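PDB 5LY8: tail component from Lactobacillus phage J-1, which probably binds cell-wall saccharides of the Lactobacillus casei host through this second carbohydrate-binding module of the evolved distal tail protein. Local coordinates for residues G110-N115 with L126-D131; W138-T143 with M152-L157; L20-T25 with G59-S64. All coordinates share one frame; numbering follows the deposited sequence.

Contact 1. Residues G110-N115 with L126-D131; sequences GRFEFN and LALFDD. With MG (magnesium ion), chain B.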
loop_
_atom_site.group_PDB
_atom_site.type_symbol
_atom_site.label_atom_id
_atom_site.label_comp_id
_atom_site.label_asym_id
_atom_site.label_seq_id
_atom_site.Cartn_x
_atom_site.Cartn_y
_atom_site.Cartn_z
ATOM N N GLY A 110 -1.867 -5.962 -13.004
ATOM C CA GLY A 110 -1.907 -4.743 -12.212
ATOM C C GLY A 110 -1.207 -4.946 -10.901
ATOM O O GLY A 110 -0.951 -6.075 -10.488
ATOM N N ARG A 111 -0.896 -3.841 -10.238
ATOM C CA ARG A 111 -0.216 -3.857 -8.949
ATOM C C ARG A 111 -0.682 -2.666 -8.150
ATOM O O ARG A 111 -0.910 -1.596 -8.719
ATOM C CB ARG A 111 1.327 -3.763 -9.174
ATOM C CG ARG A 111 2.167 -3.537 -7.930
ATOM C CD ARG A 111 3.658 -3.441 -8.298
ATOM N NE ARG A 111 4.502 -3.449 -7.098
ATOM C CZ ARG A 111 4.888 -4.531 -6.454
ATOM N NH1 ARG A 111 4.566 -5.738 -6.914
ATOM N NH2 ARG A 111 5.580 -4.426 -5.336
ATOM N N PHE A 112 -0.749 -2.819 -6.815
ATOM C CA PHE A 112 -0.794 -1.655 -5.942
ATOM C C PHE A 112 0.207 -1.819 -4.828
ATOM O O PHE A 112 0.550 -2.942 -4.447
ATOM C CB PHE A 112 -2.189 -1.279 -5.408
ATOM C CG PHE A 112 -2.885 -2.259 -4.508
ATOM C CD1 PHE A 112 -2.419 -2.502 -3.220
ATOM C CD2 PHE A 112 -4.092 -2.830 -4.885
ATOM C CE1 PHE A 112 -3.104 -3.371 -2.365
ATOM C CE2 PHE A 112 -4.803 -3.648 -4.004
ATOM C CZ PHE A 112 -4.317 -3.895 -2.745
ATOM N N GLU A 113 0.701 -0.679 -4.340
ATOM C CA GLU A 113 1.555 -0.591 -3.164
ATOM C C GLU A 113 0.968 0.406 -2.205
ATOM O O GLU A 113 0.598 1.514 -2.614
ATOM C CB GLU A 113 2.981 -0.147 -3.515
ATOM C CG GLU A 113 3.747 -1.157 -4.340
ATOM C CD GLU A 113 5.167 -0.744 -4.657
ATOM O OE1 GLU A 113 5.628 0.325 -4.175
ATOM O OE2 GLU A 113 5.822 -1.500 -5.420
ATOM N N PHE A 114 0.929 0.036 -0.920
ATOM C CA PHE A 114 0.660 0.955 0.182
ATOM C C PHE A 114 1.937 0.946 1.018
ATOM O O PHE A 114 2.296 -0.079 1.618
ATOM C CB PHE A 114 -0.575 0.570 0.990
ATOM C CG PHE A 114 -1.843 0.754 0.186
ATOM C CD1 PHE A 114 -2.274 2.017 -0.166
ATOM C CD2 PHE A 114 -2.566 -0.337 -0.262
ATOM C CE1 PHE A 114 -3.432 2.193 -0.941
ATOM C CE2 PHE A 114 -3.740 -0.163 -1.024
ATOM C CZ PHE A 114 -4.169 1.106 -1.345
ATOM N N ASN A 115 2.650 2.086 1.007
ATOM C CA ASN A 115 3.983 2.204 1.572
ATOM C C ASN A 115 4.078 3.220 2.666
ATOM O O ASN A 115 3.448 4.282 2.589
ATOM C CB ASN A 115 4.942 2.656 0.436
ATOM C CG ASN A 115 5.014 1.672 -0.696
ATOM O OD1 ASN A 115 4.722 0.493 -0.508
ATOM N ND2 ASN A 115 5.366 2.127 -1.888
ATOM N N LEU A 126 3.259 -2.827 1.532
ATOM C CA LEU A 126 2.240 -3.850 1.315
ATOM C C LEU A 126 1.893 -3.836 -0.178
ATOM O O LEU A 126 1.545 -2.774 -0.695
ATOM C CB LEU A 126 1.005 -3.532 2.165
ATOM C CG LEU A 126 -0.121 -4.570 2.179
ATOM C CD1 LEU A 126 -1.032 -4.327 3.380
ATOM C CD2 LEU A 126 -0.965 -4.558 0.883
ATOM N N ALA A 127 1.998 -4.967 -0.859
ATOM C CA ALA A 127 1.640 -5.022 -2.274
ATOM C C ALA A 127 0.643 -6.105 -2.552
ATOM O O ALA A 127 0.627 -7.146 -1.891
ATOM C CB ALA A 127 2.886 -5.213 -3.150
ATOM N N LEU A 128 -0.211 -5.855 -3.561
ATOM C CA LEU A 128 -1.035 -6.871 -4.180
ATOM C C LEU A 128 -0.756 -6.780 -5.667
ATOM O O LEU A 128 -0.697 -5.666 -6.204
ATOM C CB LEU A 128 -2.533 -6.661 -3.919
ATOM C CG LEU A 128 -3.451 -7.760 -4.435
ATOM C CD1 LEU A 128 -3.302 -9.062 -3.630
ATOM C CD2 LEU A 128 -4.912 -7.325 -4.402
ATOM N N PHE A 129 -0.566 -7.901 -6.339
ATOM C CA PHE A 129 -0.297 -7.831 -7.761
ATOM C C PHE A 129 -0.700 -9.114 -8.502
ATOM O O PHE A 129 -0.731 -10.175 -7.965
ATOM C CB PHE A 129 1.189 -7.502 -8.042
ATOM C CG PHE A 129 2.147 -8.513 -7.484
ATOM C CD1 PHE A 129 2.647 -8.412 -6.169
ATOM C CD2 PHE A 129 2.565 -9.580 -8.264
ATOM C CE1 PHE A 129 3.554 -9.391 -5.706
ATOM C CE2 PHE A 129 3.443 -10.522 -7.764
ATOM C CZ PHE A 129 3.918 -10.411 -6.527
ATOM N N ASP A 130 -1.042 -8.885 -9.761
ATOM C CA ASP A 130 -1.343 -9.912 -10.771
ATOM C C ASP A 130 -0.404 -9.515 -11.903
ATOM O O ASP A 130 -0.650 -8.606 -12.611
ATOM C CB ASP A 130 -2.827 -9.927 -11.196
ATOM C CG ASP A 130 -3.118 -10.995 -12.286
ATOM O OD1 ASP A 130 -2.238 -11.535 -12.811
ATOM O OD2 ASP A 130 -4.273 -11.271 -12.585
ATOM N N ASP A 131 0.710 -10.219 -12.004
ATOM C CA ASP A 131 1.745 -9.836 -12.960
ATOM C C ASP A 131 1.838 -10.649 -14.236
ATOM O O ASP A 131 2.791 -10.524 -14.937
ATOM C CB ASP A 131 3.148 -9.721 -12.277
ATOM C CG ASP A 131 3.673 -11.050 -11.743
ATOM O OD1 ASP A 131 3.035 -12.034 -11.812
ATOM O OD2 ASP A 131 4.793 -11.048 -11.218
HETATM MG MG MG B . -3.593 -11.845 -14.953
#
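An antiparallel beta hairpin in the concanavalin-like sandwich of this carbohydrate-binding module brings Gly110-Asn115 alongside Leu126-Asp131, ending beside a magnesium site. Gly110 with Asp130, Phe112 with Leu128 and Phe114 with Leu126 are hydrogen-bonded pairs, each closed by two backbone N-H...O bonds; Arg111 with Phe129 and Glu113 with Ala127 are the non-hydrogen-bonded pairs between them. On the face carrying Phe112, Phe114, Leu126 and Leu128, chi1 of 64° sets Phe112 CG between the backbone N and the carbonyl carbon, and the ring beyond it reaches Leu128. Leu128 CB sits over one ring face, 3.8 Å from the Phe112 centroid and nearer the rim, while Leu126 CD2 lies at the ring edge, 4.1 Å from Phe112 CE1. Val100 and Val102 of strand 94-103 pack against this face from the opposing sheet. The face with Arg111, Glu113, Ala127 and Phe129 mixes charged and apolar groups. Arg111 runs out beside Phe129, its guanidinium turned 35° from the ring and NH1 3.4 Å from Phe129 CD1, with Ala127 CB over one guanidinium face, 3.6 Å from NH2. Arg111 NE and NH2 both grip Glu113 OE2, each at 2.9 Å and on the anti side of the carboxylate. Asn115 ND2 donates to the other oxygen, Glu113 OE1, and Asn115 OD1 is hydrogen-bonded to Ser125 OG; the backbone N atoms of Ala37 and Phe38 also reach the Glu113 carboxylate. At the hairpin's open end, Ser132, Asn135, Glu108 and Ala106 supply backbone oxygens to the magnesium, and Asp130 chelates it with OD1 and OD2, OD2 also accepting from Thr104 OG1.

Contact 2. Residues W138-T143 with M152-L157; sequences WVFSGT and MLFFDL
Phe154 turns its edge onto the face of Phe140, placing CE2 over the ring centre in a T-shaped pair with centroids 4.9 Å apart and planes at 62°. The same Phe154 ring lies over the backbone of the facing strand: CZ is 3.3 Å from Gly142 N, and a side chain on Gly142 would collide with the ring. On the other face of this antiparallel hairpin, Val139 CG1 stands over the centre of the Phe155 ring, 3.5 Å from its centroid, while Val139 CG2 meets Leu157 CD2 at 3.7 Å. Met152 bends at chi3 (-76°), which brings CE to within 4.0 Å of Ser141 OG. Phe140 and Asp156 exchange two backbone hydrogen bonds. Farther along comes a classic beta bulge, with two residues, Leu153 and Phe154, set against the single Gly142: Leu153 N donates to Gly142 O at 2.8 Å, whereas the Gly142 N bond to Phe154 O is weak at 3.4 Å. Beyond this shell, Leu126 touches Phe140, and Phe181 makes a further edge-to-face pair with Phe154. Asp156 OD2 lies close to Glu194 OE2, a like-charge approach that may raise the proton affinity of one carboxylate.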
loop_
_atom_site.group_PDB
_atom_site.type_symbol
_atom_site.label_atom_id
_atom_site.label_comp_id
_atom_site.label_asym_id
_atom_site.label_seq_id
_atom_site.Cartn_x
_atom_site.Cartn_y
_atom_site.Cartn_z
ATOM N N TRP A 138 -3.346 -13.744 -8.126
ATOM C CA TRP A 138 -2.816 -12.572 -7.491
ATOM C C TRP A 138 -2.010 -12.940 -6.241
ATOM O O TRP A 138 -2.162 -14.021 -5.668
ATOM C CB TRP A 138 -3.824 -11.473 -7.308
ATOM C CG TRP A 138 -5.107 -11.822 -6.656
ATOM C CD1 TRP A 138 -5.343 -12.875 -5.810
ATOM C CD2 TRP A 138 -6.268 -11.002 -6.599
ATOM N NE1 TRP A 138 -6.599 -12.768 -5.263
ATOM C CE2 TRP A 138 -7.196 -11.632 -5.746
ATOM C CE3 TRP A 138 -6.624 -9.799 -7.202
ATOM C CZ2 TRP A 138 -8.449 -11.061 -5.441
ATOM C CZ3 TRP A 138 -7.868 -9.259 -6.943
ATOM C CH2 TRP A 138 -8.783 -9.896 -6.086
ATOM N N VAL A 139 -1.058 -12.077 -5.918
ATOM C CA VAL A 139 -0.087 -12.305 -4.861
ATOM C C VAL A 139 -0.125 -11.124 -3.898
ATOM O O VAL A 139 -0.107 -9.985 -4.318
ATOM C CB VAL A 139 1.346 -12.464 -5.444
ATOM C CG1 VAL A 139 2.375 -12.610 -4.324
ATOM C CG2 VAL A 139 1.456 -13.676 -6.379
ATOM N N PHE A 140 -0.111 -11.440 -2.608
ATOM C CA PHE A 140 -0.037 -10.484 -1.516
ATOM C C PHE A 140 1.365 -10.599 -0.932
ATOM O O PHE A 140 1.792 -11.694 -0.580
ATOM C CB PHE A 140 -1.108 -10.871 -0.499
ATOM C CG PHE A 140 -1.113 -10.264 0.872
ATOM C CD1 PHE A 140 -0.976 -8.896 1.041
ATOM C CD2 PHE A 140 -1.356 -11.050 1.984
ATOM C CE1 PHE A 140 -1.049 -8.329 2.321
ATOM C CE2 PHE A 140 -1.416 -10.488 3.258
ATOM C CZ PHE A 140 -1.263 -9.130 3.417
ATOM N N SER A 141 2.093 -9.473 -0.888
ATOM C CA SER A 141 3.456 -9.467 -0.350
ATOM C C SER A 141 3.659 -8.373 0.650
ATOM O O SER A 141 2.964 -7.349 0.618
ATOM C CB SER A 141 4.495 -9.388 -1.472
ATOM O OG SER A 141 4.519 -8.110 -2.100
ATOM N N GLY A 142 4.606 -8.586 1.548
ATOM C CA GLY A 142 4.973 -7.588 2.530
ATOM C C GLY A 142 6.467 -7.466 2.567
ATOM O O GLY A 142 7.153 -8.487 2.663
ATOM N N THR A 143 6.966 -6.238 2.485
ATOM C CA THR A 143 8.397 -5.946 2.487
ATOM C C THR A 143 8.727 -4.963 3.551
ATOM O O THR A 143 7.956 -4.029 3.818
ATOM C CB THR A 143 8.788 -5.367 1.093
ATOM O OG1 THR A 143 8.457 -6.352 0.104
ATOM C CG2 THR A 143 10.265 -5.054 0.979
ATOM N N MET A 152 11.789 -9.105 1.577
ATOM C CA MET A 152 10.412 -9.483 1.327
ATOM C C MET A 152 10.098 -10.545 2.378
ATOM O O MET A 152 10.676 -11.647 2.373
ATOM C CB MET A 152 10.186 -9.999 -0.100
ATOM C CG MET A 152 8.717 -10.348 -0.336
ATOM S SD MET A 152 8.315 -10.794 -2.026
ATOM C CE MET A 152 8.328 -9.225 -2.779
ATOM N N LEU A 153 9.234 -10.181 3.344
ATOM C CA LEU A 153 8.881 -11.060 4.461
ATOM C C LEU A 153 8.020 -12.226 4.043
ATOM O O LEU A 153 8.090 -13.284 4.652
ATOM C CB LEU A 153 8.203 -10.250 5.555
ATOM C CG LEU A 153 9.067 -9.153 6.193
ATOM C CD1 LEU A 153 8.227 -8.292 7.118
ATOM C CD2 LEU A 153 10.250 -9.748 6.994
ATOM N N PHE A 154 7.148 -12.043 3.061
ATOM C CA PHE A 154 6.306 -13.141 2.594
ATOM C C PHE A 154 5.864 -12.827 1.182
ATOM O O PHE A 154 5.821 -11.659 0.783
ATOM C CB PHE A 154 5.076 -13.360 3.510
ATOM C CG PHE A 154 4.160 -12.160 3.571
ATOM C CD1 PHE A 154 4.360 -11.164 4.512
ATOM C CD2 PHE A 154 3.089 -12.035 2.691
ATOM C CE1 PHE A 154 3.516 -10.056 4.566
ATOM C CE2 PHE A 154 2.265 -10.911 2.733
ATOM C CZ PHE A 154 2.487 -9.928 3.666
ATOM N N PHE A 155 5.476 -13.866 0.473
ATOM C CA PHE A 155 4.939 -13.831 -0.876
ATOM C C PHE A 155 3.818 -14.851 -0.827
ATOM O O PHE A 155 4.087 -16.054 -0.774
ATOM C CB PHE A 155 6.053 -14.246 -1.842
ATOM C CG PHE A 155 5.740 -14.199 -3.323
ATOM C CD1 PHE A 155 4.970 -15.188 -3.926
ATOM C CD2 PHE A 155 6.297 -13.217 -4.128
ATOM C CE1 PHE A 155 4.711 -15.161 -5.305
ATOM C CE2 PHE A 155 6.058 -13.207 -5.508
ATOM C CZ PHE A 155 5.274 -14.187 -6.085
ATOM N N ASP A 156 2.569 -14.392 -0.755
ATOM C CA ASP A 156 1.410 -15.256 -0.542
ATOM C C ASP A 156 0.569 -15.332 -1.789
ATOM O O ASP A 156 -0.083 -14.350 -2.167
ATOM C CB ASP A 156 0.569 -14.738 0.657
ATOM C CG ASP A 156 1.152 -14.972 2.046
ATOM O OD1 ASP A 156 2.267 -15.557 2.145
ATOM O OD2 ASP A 156 0.506 -14.560 3.031
ATOM N N LEU A 157 0.579 -16.503 -2.438
ATOM C CA LEU A 157 -0.263 -16.779 -3.606
ATOM C C LEU A 157 -1.658 -17.023 -3.054
ATOM O O LEU A 157 -1.906 -18.054 -2.415
ATOM C CB LEU A 157 0.253 -18.016 -4.377
ATOM C CG LEU A 157 1.513 -17.747 -5.205
ATOM C CD1 LEU A 157 2.441 -18.938 -5.224
ATOM C CD2 LEU A 157 1.170 -17.368 -6.607
#

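Contact 3. Residues L20-T25 with G59-S64; sequences LDFNQT and GIAYPS. With MG (magnesium ion), chain C.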
loop_
_atom_site.group_PDB
_atom_site.type_symbol
_atom_site.label_atom_id
_atom_site.label_comp_id
_atom_site.label_asym_id
_atom_site.label_seq_id
_atom_site.Cartn_x
_atom_site.Cartn_y
_atom_site.Cartn_z
ATOM N N LEU A 20 -8.646 10.267 4.098
ATOM C CA LEU A 20 -9.182 10.545 2.766
ATOM C C LEU A 20 -10.411 9.684 2.551
ATOM O O LEU A 20 -10.309 8.463 2.611
ATOM C CB LEU A 20 -8.173 10.255 1.637
ATOM C CG LEU A 20 -6.840 11.010 1.757
ATOM C CD1 LEU A 20 -5.885 10.608 0.652
ATOM C CD2 LEU A 20 -7.028 12.533 1.744
ATOM N N ASP A 21 -11.564 10.302 2.334
ATOM C CA ASP A 21 -12.775 9.558 1.972
ATOM C C ASP A 21 -13.096 9.688 0.486
ATOM O O ASP A 21 -14.016 9.027 0.000
ATOM C CB ASP A 21 -13.988 9.971 2.813
ATOM C CG ASP A 21 -14.369 11.428 2.771
ATOM O OD1 ASP A 21 -14.044 12.117 1.764
ATOM O OD2 ASP A 21 -14.958 11.904 3.773
ATOM N N PHE A 22 -12.376 10.549 -0.234
ATOM C CA PHE A 22 -12.503 10.752 -1.681
ATOM C C PHE A 22 -13.833 11.370 -2.094
ATOM O O PHE A 22 -14.109 11.388 -3.292
ATOM C CB PHE A 22 -12.195 9.474 -2.493
ATOM C CG PHE A 22 -10.808 8.977 -2.184
ATOM C CD1 PHE A 22 -10.615 7.771 -1.538
ATOM C CD2 PHE A 22 -9.690 9.739 -2.506
ATOM C CE1 PHE A 22 -9.325 7.315 -1.250
ATOM C CE2 PHE A 22 -8.402 9.276 -2.223
ATOM C CZ PHE A 22 -8.235 8.098 -1.551
ATOM N N ASN A 23 -14.609 11.919 -1.150
ATOM C CA ASN A 23 -15.874 12.609 -1.510
ATOM C C ASN A 23 -15.575 13.899 -2.300
ATOM O O ASN A 23 -16.339 14.342 -3.111
ATOM C CB ASN A 23 -16.720 12.886 -0.270
ATOM C CG ASN A 23 -17.356 11.638 0.294
ATOM O OD1 ASN A 23 -17.489 10.652 -0.358
ATOM N ND2 ASN A 23 -17.764 11.713 1.515
ATOM N N GLN A 24 -14.437 14.486 -2.009
ATOM C CA GLN A 24 -13.883 15.645 -2.668
ATOM C C GLN A 24 -12.399 15.371 -2.935
ATOM O O GLN A 24 -11.800 14.521 -2.289
ATOM C CB GLN A 24 -13.964 16.897 -1.803
ATOM C CG GLN A 24 -13.061 16.984 -0.563
ATOM C CD GLN A 24 -13.407 16.152 0.721
ATOM O OE1 GLN A 24 -14.431 15.431 0.686
ATOM N NE2 GLN A 24 -12.629 16.392 1.946
ATOM N N THR A 25 -11.826 16.105 -3.875
ATOM C CA THR A 25 -10.414 16.014 -4.193
ATOM C C THR A 25 -9.566 16.088 -2.912
ATOM O O THR A 25 -9.750 16.955 -2.095
ATOM C CB THR A 25 -9.960 17.144 -5.153
ATOM O OG1 THR A 25 -10.653 17.036 -6.392
ATOM C CG2 THR A 25 -8.524 17.058 -5.463
ATOM N N GLY A 59 -17.287 8.832 -3.891
ATOM C CA GLY A 59 -16.457 8.581 -2.714
ATOM C C GLY A 59 -15.361 7.572 -2.973
ATOM O O GLY A 59 -14.866 6.913 -2.044
ATOM N N ILE A 60 -14.962 7.447 -4.247
ATOM C CA ILE A 60 -13.991 6.457 -4.681
ATOM C C ILE A 60 -12.977 7.076 -5.643
ATOM O O ILE A 60 -13.344 7.857 -6.527
ATOM C CB ILE A 60 -14.737 5.292 -5.364
ATOM C CG1 ILE A 60 -15.729 4.597 -4.398
ATOM C CG2 ILE A 60 -13.718 4.282 -5.957
ATOM C CD1 ILE A 60 -16.812 3.675 -5.149
ATOM N N ALA A 61 -11.698 6.731 -5.449
ATOM C CA ALA A 61 -10.624 7.133 -6.347
ATOM C C ALA A 61 -10.366 6.023 -7.358
ATOM O O ALA A 61 -10.168 4.848 -6.975
ATOM C CB ALA A 61 -9.362 7.449 -5.569
ATOM N N TYR A 62 -10.317 6.395 -8.651
ATOM C CA TYR A 62 -10.092 5.472 -9.752
ATOM C C TYR A 62 -8.766 5.831 -10.403
ATOM O O TYR A 62 -8.677 6.829 -11.113
ATOM C CB TYR A 62 -11.241 5.592 -10.766
ATOM C CG TYR A 62 -12.567 5.107 -10.227
ATOM C CD1 TYR A 62 -12.895 3.753 -10.240
ATOM C CD2 TYR A 62 -13.470 5.992 -9.658
ATOM C CE1 TYR A 62 -14.110 3.299 -9.728
ATOM C CE2 TYR A 62 -14.687 5.554 -9.157
ATOM C CZ TYR A 62 -15.001 4.213 -9.186
ATOM O OH TYR A 62 -16.203 3.830 -8.641
ATOM N N PRO A 63 -7.692 5.083 -10.111
ATOM C CA PRO A 63 -6.416 5.415 -10.748
ATOM C C PRO A 63 -6.491 5.200 -12.261
ATOM O O PRO A 63 -7.139 4.256 -12.725
ATOM C CB PRO A 63 -5.414 4.466 -10.093
ATOM C CG PRO A 63 -6.190 3.434 -9.419
ATOM C CD PRO A 63 -7.613 3.899 -9.240
ATOM N N SER A 64 -5.905 6.117 -13.040
ATOM C CA SER A 64 -5.841 5.993 -14.502
ATOM C C SER A 64 -4.493 5.577 -15.081
ATOM O O SER A 64 -3.477 6.212 -14.767
ATOM C CB SER A 64 -6.152 7.327 -15.141
ATOM O OG SER A 64 -6.258 7.166 -16.549
HETATM MG MG MG C . -14.891 6.853 0.261
HETATM O O HOH W 1 -16.125 11.180 -5.168
HETATM O O HOH W 2 -16.930 8.182 0.782
HETATM O O HOH W 3 -16.695 5.212 0.235
HETATM O O HOH W 4 -14.828 6.467 2.659
#
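Asp21 and Gly59 turn their carbonyl oxygens to one magnesium ion, joining the loop after strand 11-20 to the start of strand 60-63. The two segments do not pair as strands; their closest CA approach is Asn23 to Gly59, at 4.2 Å. Asp21 O binds the metal at 2.4 Å and Gly59 O at 2.3 Å, which explains why these two acceptors can lie so near each other. Gln227 O and three waters complete six-fold coordination. Gly59 has positive phi (76°), and its CA comes within 3.3 Å of Asn23 OD1, where a CB would clash. A further water bridges the backbones, donating to Phe22 O and accepting from Gly59 N. Within the loop, Asp21 OD1 takes the N-H of Asn23 from above the carboxylate plane, forming an Asx turn. The side chain of Asp21 thus shapes the loop, while its carbonyl binds the ion. Asn23 OD1 accepts a hydrogen bond at 2.8 Å from water 2, a metal ligand, so this side chain works from the second shell. Phe22 supplies the apolar part of the contact: Ala61 CB lies over the centre of one ring face, 3.9 Å from the centroid, and Leu20 CB covers the opposite face nearer the rim. Gly59 O is near the ring plane at its edge. All six first-shell ligands of the magnesium are formally neutral, so the ion probably polarises its three bound waters strongly and may strengthen the hydrogen bond from water 2 to Asn23 OD1.

Overall arrangement
Along the chain the order is contact 3, contact 1, contact 2. Contacts 1 and 2 belong to one mixed sheet and touch, their centres 9 Å apart: strands 121-130 and 138-144 are neighbours, with Phe129 O probably bonded to Val139 N and Ala127 O to Ser141 N. Two successive hairpins thus make four adjacent antiparallel strands. Contact 3 lies across the chain's centre from contact 2, about 26 Å between centres, and about 18 Å from contact 1. Its loop follows strand 11-20 of the six-strand sheet. Trp226 of that sheet meets both Phe114 and Phe22, linking contacts 1 and 3. The two magnesium sites lie in separate regions of this carbohydrate-binding module and probably help to fix the loops there.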